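Local coordinates for phosphoinositol-specific phospholipase C (Pseudomonas sp., PDB 5FYP), which probably cleaves phosphoinositides at the glycerol-phosphate bond in a calcium-dependent manner, as a bacterial phosphoinositide-specific phospholipase C, at residues A162-W174 with S230-G242. Residues are numbered along the deposited sequence; the frame is centred on the assembly and turned at random. Where two conformers were deposited one is given.
Sequences AGALQGNLKGKSW and SQSSGYVAMNNMG
The aromatic ring of Tyr235 lies flat against the backbone of Gly163, and Gln166 lies against the backbone of Ser233, joining the short helix 165-168 to the turn that leads from helix 230-233 into strand 238-242 of the TIM-barrel-type fold expected for this family. Gly163 CA sits over the centre of the Tyr235 ring in a CH-pi contact, 3.6 Å from the centroid and 13° off the ring normal, while Ala162 CB meets CE1 of the same ring. Tyr235 belongs to a type I turn, Ser233 to Val236, and this turn brings the carbonyl of Gly234 to the start of helix 165-168. There Gln166 N donates to Gly234 O over 2.9 Å in a fairly straight bond (162° at the hydrogen), approaching from above the carbonyl plane. Gln166 CG stands anti to the backbone N (chi1 -177°) and the chain runs on extended, which lays the amide face-on to Ser233 O, 3.1 Å above Gln166 CD. The amide does not bond to this oxygen: NE2 donates instead to Gly223 O, which ties down the end of the buried side chain. Val236 O receives a CA-H...O contact from Gln166. Farther along, Ala237 CB packs tightly on Leu169 CD1, at 3.5 Å, and Leu165 CD1 lies more loosely against the same methyl. The indole of Trp174, its NE1 bound to Ser256 O, turns its CZ2 edge to Ala237 O, which lies near the ring plane. Met238, extended beyond CG, crosses the indole at about a right angle and sets CE 3.9 Å from Trp174 CH2. At the Tyr235 end a single water bridges the two backbones, donating to Gly163 O and to Gln231 O, each 2.7 Å from the water oxygen.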
loop_
_atom_site.group_PDB
_atom_site.type_symbol
_atom_site.label_atom_id
_atom_site.label_comp_id
_atom_site.label_asym_id
_atom_site.label_seq_id
_atom_site.Cartn_x
_atom_site.Cartn_y
_atom_site.Cartn_z
ATOM N N ALA A 162 -14.381 -9.070 8.364
ATOM C CA ALA A 162 -13.066 -8.433 8.089
ATOM C C ALA A 162 -11.953 -9.100 8.898
ATOM O O ALA A 162 -10.828 -9.219 8.436
ATOM C CB ALA A 162 -13.092 -6.939 8.356
ATOM N N GLY A 163 -12.282 -9.561 10.113
ATOM C CA GLY A 163 -11.348 -10.250 10.987
ATOM C C GLY A 163 -11.042 -11.672 10.609
ATOM O O GLY A 163 -10.283 -12.330 11.327
ATOM N N ALA A 164 -11.571 -12.136 9.487
ATOM C CA ALA A 164 -11.272 -13.449 8.939
ATOM C C ALA A 164 -10.828 -13.387 7.483
ATOM O O ALA A 164 -10.787 -14.411 6.788
ATOM C CB ALA A 164 -12.473 -14.399 9.098
ATOM N N LEU A 165 -10.472 -12.193 7.009
ATOM C CA LEU A 165 -9.913 -12.055 5.658
ATOM C C LEU A 165 -8.725 -12.979 5.450
ATOM O O LEU A 165 -8.542 -13.549 4.362
ATOM C CB LEU A 165 -9.431 -10.627 5.412
ATOM C CG LEU A 165 -10.534 -9.628 5.068
ATOM C CD1 LEU A 165 -9.985 -8.218 5.161
ATOM C CD2 LEU A 165 -11.087 -9.920 3.682
ATOM N N GLN A 166 -7.876 -13.099 6.470
ATOM C CA GLN A 166 -6.592 -13.776 6.286
ATOM C C GLN A 166 -6.753 -15.128 5.623
ATOM O O GLN A 166 -6.091 -15.439 4.626
ATOM C CB GLN A 166 -5.918 -13.903 7.646
ATOM C CG GLN A 166 -4.549 -14.529 7.570
ATOM C CD GLN A 166 -3.970 -14.872 8.925
ATOM O OE1 GLN A 166 -4.686 -15.303 9.847
ATOM N NE2 GLN A 166 -2.677 -14.740 9.054
ATOM N N GLY A 167 -7.603 -15.942 6.227
ATOM C CA GLY A 167 -7.860 -17.286 5.718
ATOM C C GLY A 167 -8.996 -17.378 4.727
ATOM O O GLY A 167 -8.973 -18.247 3.835
ATOM N N ASN A 168 -10.007 -16.523 4.843
ATOM C CA ASN A 168 -11.143 -16.616 3.922
ATOM C C ASN A 168 -10.839 -16.136 2.520
ATOM O O ASN A 168 -11.530 -16.512 1.578
ATOM C CB ASN A 168 -12.369 -15.944 4.504
ATOM C CG ASN A 168 -12.935 -16.701 5.698
ATOM O OD1 ASN A 168 -12.645 -17.871 5.900
ATOM N ND2 ASN A 168 -13.793 -16.055 6.439
ATOM N N LEU A 169 -9.771 -15.360 2.358
ATOM C CA LEU A 169 -9.351 -14.973 1.003
ATOM C C LEU A 169 -8.854 -16.116 0.155
ATOM O O LEU A 169 -8.869 -16.005 -1.067
ATOM C CB LEU A 169 -8.299 -13.876 1.047
ATOM C CG LEU A 169 -8.892 -12.472 1.278
ATOM C CD1 LEU A 169 -7.808 -11.505 1.727
ATOM C CD2 LEU A 169 -9.537 -11.964 0.014
ATOM N N LYS A 170 -8.385 -17.197 0.772
ATOM C CA LYS A 170 -7.856 -18.307 0.002
ATOM C C LYS A 170 -8.950 -18.857 -0.924
ATOM O O LYS A 170 -10.031 -19.212 -0.483
ATOM C CB LYS A 170 -7.335 -19.392 0.940
ATOM C CG LYS A 170 -6.632 -20.521 0.221
ATOM C CD LYS A 170 -6.252 -21.626 1.226
ATOM C CE LYS A 170 -7.546 -22.398 1.517
ATOM N NZ LYS A 170 -7.373 -23.703 2.094
ATOM N N GLY A 171 -8.649 -18.910 -2.194
ATOM C CA GLY A 171 -9.615 -19.415 -3.184
ATOM C C GLY A 171 -10.590 -18.372 -3.677
ATOM O O GLY A 171 -11.448 -18.678 -4.485
ATOM N N LYS A 172 -10.410 -17.124 -3.248
ATOM C CA LYS A 172 -11.356 -16.065 -3.621
ATOM C C LYS A 172 -10.683 -15.000 -4.493
ATOM O O LYS A 172 -9.491 -14.723 -4.459
ATOM C CB LYS A 172 -11.996 -15.451 -2.360
ATOM C CG LYS A 172 -13.003 -16.374 -1.599
ATOM C CD LYS A 172 -14.427 -16.232 -2.134
ATOM C CE LYS A 172 -15.532 -16.918 -1.363
ATOM N NZ LYS A 172 -15.134 -18.157 -0.683
ATOM N N SER A 173 -11.519 -14.340 -5.269
ATOM C CA SER A 173 -11.101 -13.231 -6.125
ATOM C C SER A 173 -11.465 -11.896 -5.493
ATOM O O SER A 173 -12.587 -11.682 -5.004
ATOM C CB SER A 173 -11.798 -13.321 -7.483
ATOM O OG SER A 173 -11.393 -14.475 -8.151
ATOM N N TRP A 174 -10.509 -10.971 -5.524
ATOM C CA TRP A 174 -10.830 -9.565 -5.248
ATOM C C TRP A 174 -11.730 -9.018 -6.361
ATOM O O TRP A 174 -11.778 -9.579 -7.461
ATOM C CB TRP A 174 -9.546 -8.736 -5.199
ATOM C CG TRP A 174 -8.664 -8.988 -4.014
ATOM C CD1 TRP A 174 -8.220 -10.191 -3.541
ATOM C CD2 TRP A 174 -8.051 -7.985 -3.181
ATOM N NE1 TRP A 174 -7.394 -9.998 -2.454
ATOM C CE2 TRP A 174 -7.268 -8.657 -2.218
ATOM C CE3 TRP A 174 -8.093 -6.579 -3.150
ATOM C CZ2 TRP A 174 -6.564 -7.986 -1.242
ATOM C CZ3 TRP A 174 -7.386 -5.915 -2.179
ATOM C CH2 TRP A 174 -6.656 -6.623 -1.219
ATOM N N SER A 230 -3.233 -12.978 17.350
ATOM C CA SER A 230 -4.092 -13.768 16.490
ATOM C C SER A 230 -5.258 -12.923 15.912
ATOM O O SER A 230 -5.601 -12.991 14.731
ATOM C CB SER A 230 -4.575 -14.985 17.245
ATOM O OG SER A 230 -5.384 -15.744 16.401
ATOM N N GLN A 231 -5.871 -12.099 16.752
ATOM C CA GLN A 231 -6.985 -11.276 16.281
ATOM C C GLN A 231 -6.533 -10.340 15.136
ATOM O O GLN A 231 -7.193 -10.249 14.097
ATOM C CB GLN A 231 -7.517 -10.432 17.428
ATOM C CG GLN A 231 -8.549 -9.405 17.035
ATOM C CD GLN A 231 -8.873 -8.429 18.165
ATOM O OE1 GLN A 231 -8.629 -8.745 19.321
ATOM N NE2 GLN A 231 -9.418 -7.250 17.851
ATOM N N SER A 232 -5.404 -9.669 15.320
ATOM C CA SER A 232 -4.918 -8.790 14.254
ATOM C C SER A 232 -4.524 -9.547 13.000
ATOM O O SER A 232 -4.692 -9.059 11.863
ATOM C CB SER A 232 -3.775 -7.932 14.727
ATOM O OG SER A 232 -4.267 -7.018 15.683
ATOM N N SER A 233 -3.967 -10.742 13.185
ATOM C CA SER A 233 -3.564 -11.598 12.068
ATOM C C SER A 233 -4.730 -11.862 11.116
ATOM O O SER A 233 -4.553 -11.962 9.924
ATOM C CB SER A 233 -2.993 -12.886 12.581
ATOM O OG SER A 233 -1.789 -12.689 13.314
ATOM N N GLY A 234 -5.932 -11.995 11.690
ATOM C CA GLY A 234 -7.108 -12.306 10.887
ATOM C C GLY A 234 -7.490 -11.246 9.865
ATOM O O GLY A 234 -8.192 -11.556 8.919
ATOM N N TYR A 235 -7.003 -10.002 10.039
ATOM C CA TYR A 235 -7.267 -8.914 9.101
ATOM C C TYR A 235 -6.302 -8.875 7.933
ATOM O O TYR A 235 -6.426 -8.027 7.065
ATOM C CB TYR A 235 -7.259 -7.561 9.834
ATOM C CG TYR A 235 -8.384 -7.377 10.824
ATOM C CD1 TYR A 235 -9.618 -6.850 10.422
ATOM C CD2 TYR A 235 -8.258 -7.776 12.125
ATOM C CE1 TYR A 235 -10.661 -6.706 11.323
ATOM C CE2 TYR A 235 -9.306 -7.645 13.038
ATOM C CZ TYR A 235 -10.515 -7.124 12.624
ATOM O OH TYR A 235 -11.578 -7.003 13.473
ATOM N N VAL A 236 -5.294 -9.747 7.920
ATOM C CA VAL A 236 -4.226 -9.633 6.927
ATOM C C VAL A 236 -4.676 -10.102 5.540
ATOM O O VAL A 236 -4.955 -11.281 5.338
ATOM C CB VAL A 236 -2.995 -10.428 7.409
ATOM C CG1 VAL A 236 -1.939 -10.561 6.344
ATOM C CG2 VAL A 236 -2.414 -9.779 8.664
ATOM N N ALA A 237 -4.630 -9.156 4.603
ATOM C CA ALA A 237 -4.994 -9.388 3.215
ATOM C C ALA A 237 -3.873 -9.006 2.253
ATOM O O ALA A 237 -4.045 -9.021 1.031
ATOM C CB ALA A 237 -6.251 -8.607 2.858
ATOM N N MET A 238 -2.700 -8.672 2.818
ATOM C CA MET A 238 -1.545 -8.185 2.085
ATOM C C MET A 238 -0.298 -8.610 2.841
ATOM O O MET A 238 -0.348 -8.770 4.064
ATOM C CB MET A 238 -1.555 -6.663 1.961
ATOM C CG MET A 238 -2.734 -6.138 1.163
ATOM S SD MET A 238 -2.329 -4.484 0.556
ATOM C CE MET A 238 -3.789 -4.073 -0.401
ATOM N N ASN A 239 0.799 -8.796 2.113
ATOM C CA ASN A 239 2.062 -9.214 2.727
ATOM C C ASN A 239 3.215 -8.454 2.091
ATOM O O ASN A 239 3.239 -8.225 0.894
ATOM C CB ASN A 239 2.267 -10.719 2.589
ATOM C CG ASN A 239 1.292 -11.495 3.460
ATOM O OD1 ASN A 239 0.189 -11.879 3.015
ATOM N ND2 ASN A 239 1.671 -11.703 4.705
ATOM N N ASN A 240 4.196 -8.090 2.934
ATOM C CA ASN A 240 5.331 -7.263 2.529
ATOM C C ASN A 240 6.615 -8.084 2.708
ATOM O O ASN A 240 6.910 -8.586 3.787
ATOM C CB ASN A 240 5.419 -5.914 3.275
ATOM C CG ASN A 240 6.084 -4.769 2.446
ATOM O OD1 ASN A 240 5.740 -4.391 1.291
ATOM N ND2 ASN A 240 7.015 -4.142 3.115
ATOM N N MET A 241 7.378 -8.165 1.621
ATOM C CA MET A 241 8.584 -8.985 1.564
ATOM C C MET A 241 9.759 -8.201 1.040
ATOM O O MET A 241 9.677 -7.555 0.006
ATOM C CB MET A 241 8.368 -10.194 0.666
ATOM C CG MET A 241 7.531 -11.219 1.418
ATOM S SD MET A 241 5.767 -11.215 1.222
ATOM C CE MET A 241 5.552 -11.022 -0.618
ATOM N N GLY A 242 10.880 -8.304 1.731
ATOM C CA GLY A 242 12.142 -7.864 1.168
ATOM C C GLY A 242 12.669 -8.895 0.187
ATOM O O GLY A 242 12.134 -9.991 0.007
HETATM O O HOH W 1 -9.578 -11.587 13.856
#